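Local coordinates for uncharacterized protein YhfS (Escherichia coli, PDB 4J8L) that is of unknown function but carries covalently attached pyridoxal phosphate, and may have cysteine synthase activity, at residues 294-297 / 298-302. Numbering follows the deposited sequence.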
# COMPACT_ATOMS: atom_id res chain seq x y z
N LEU A 294 4.96 9.40 -23.31
CA LEU A 294 4.28 8.21 -22.80
C LEU A 294 3.93 7.26 -23.94
O LEU A 294 4.07 6.04 -23.80
CB LEU A 294 3.02 8.58 -22.01
CG LEU A 294 3.28 9.29 -20.67
CD1 LEU A 294 1.97 9.63 -19.97
CD2 LEU A 294 4.18 8.44 -19.77
N GLU A 295 3.48 7.81 -25.06
CA GLU A 295 3.15 7.00 -26.24
C GLU A 295 4.38 6.28 -26.78
O GLU A 295 4.35 5.07 -27.05
CB GLU A 295 2.51 7.86 -27.34
CG GLU A 295 2.14 7.06 -28.58
CD GLU A 295 1.51 7.92 -29.67
OE1 GLU A 295 1.48 7.46 -30.83
OE2 GLU A 295 1.04 9.04 -29.35
N GLU A 296 5.48 7.02 -26.92
CA GLU A 296 6.71 6.42 -27.43
C GLU A 296 7.31 5.42 -26.45
O GLU A 296 7.92 4.43 -26.86
CB GLU A 296 7.74 7.50 -27.78
CG GLU A 296 7.31 8.42 -28.93
CD GLU A 296 7.01 7.66 -30.22
OE1 GLU A 296 7.65 6.61 -30.46
OE2 GLU A 296 6.15 8.12 -31.00
N ALA A 297 7.16 5.67 -25.15
CA ALA A 297 7.75 4.77 -24.15
C ALA A 297 7.07 3.41 -24.17
O ALA A 297 7.72 2.38 -23.99
CB ALA A 297 7.68 5.39 -22.75
N GLN A 298 5.76 3.40 -24.40
CA GLN A 298 5.01 2.15 -24.42
C GLN A 298 5.53 1.26 -25.55
O GLN A 298 5.61 0.04 -25.41
CB GLN A 298 3.50 2.40 -24.57
CG GLN A 298 2.64 1.13 -24.54
CD GLN A 298 2.63 0.36 -25.87
OE1 GLN A 298 2.74 0.94 -26.96
NE2 GLN A 298 2.51 -0.95 -25.78
N LYS A 299 5.89 1.88 -26.68
CA LYS A 299 6.38 1.11 -27.82
C LYS A 299 7.71 0.45 -27.48
O LYS A 299 8.06 -0.60 -28.03
CB LYS A 299 6.56 2.01 -29.05
CG LYS A 299 5.28 2.65 -29.55
CD LYS A 299 5.57 3.64 -30.68
CE LYS A 299 4.31 4.34 -31.14
NZ LYS A 299 4.60 5.40 -32.15
N ARG A 300 8.44 1.08 -26.56
CA ARG A 300 9.75 0.61 -26.17
C ARG A 300 9.72 -0.19 -24.86
O ARG A 300 10.73 -0.33 -24.16
CB ARG A 300 10.72 1.79 -26.10
CG ARG A 300 10.97 2.38 -27.47
CD ARG A 300 11.66 3.72 -27.41
NE ARG A 300 11.97 4.20 -28.74
CZ ARG A 300 11.10 4.82 -29.53
NH1 ARG A 300 9.86 5.05 -29.11
NH2 ARG A 300 11.47 5.21 -30.74
N GLY A 301 8.55 -0.73 -24.54
CA GLY A 301 8.43 -1.68 -23.45
C GLY A 301 7.89 -1.19 -22.11
O GLY A 301 7.63 -1.99 -21.21
N ALA A 302 7.73 0.12 -21.96
CA ALA A 302 7.15 0.64 -20.72
C ALA A 302 5.69 0.21 -20.61
O ALA A 302 4.95 0.26 -21.60
CB ALA A 302 7.24 2.16 -20.69
O HOH W 1 2.26 3.71 -27.63
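Arg300 reaches back over the last turn of helix 290-299 and grips Glu296 twice through one nitrogen. NH1 donates to Glu296 OE1 at 3.0 Å in a nearly straight salt bridge (165°) that uses the anti lone pair of the carboxylate, and also to the carbonyl oxygen Glu296 O at 3.0 Å, approaching from above the carbonyl plane. Both acceptors lie close to the guanidinium plane, while the carboxylate is turned 60° against it. The Glu296 side chain is turned about its CB-CG bond (chi2 -58°), which folds its carboxylate back toward both cations: OE2 meets Lys299 NZ at 3.3 Å in a salt bridge whose hydrogen bond is weak. The extended Lys299 chain runs alongside Glu295, whose OE1 adds a long salt bridge to the same ammonium and completes a four-residue salt-bridge network. Replacing Arg300 with an alanine is likely to leave the Glu296 carboxylate to Lys299 and its carbonyl oxygen to the weak bonds from Lys299 N and Arg300 N. On the backbone, Ala297 O accepts from Arg300 N and from Ala302 N, which arrive from opposite faces of its plane. The methyl groups of Ala297 and Ala302 meet at 3.9 Å between CB atoms, and both touch Phe319 of strand 318-320. Glu296 OE1 has a further weak hydrogen bond with Ser360, and the Arg300 guanidinium a long, weak ion pair with Glu356, both in the C-terminal helix 347-360. With Gly301 N bonded to Gln298 O (3.2 Å) and Gly301 at positive phi, Ala302 N to Ala297 O completes a Schellman motif, which ends this helix of the C-terminal domain.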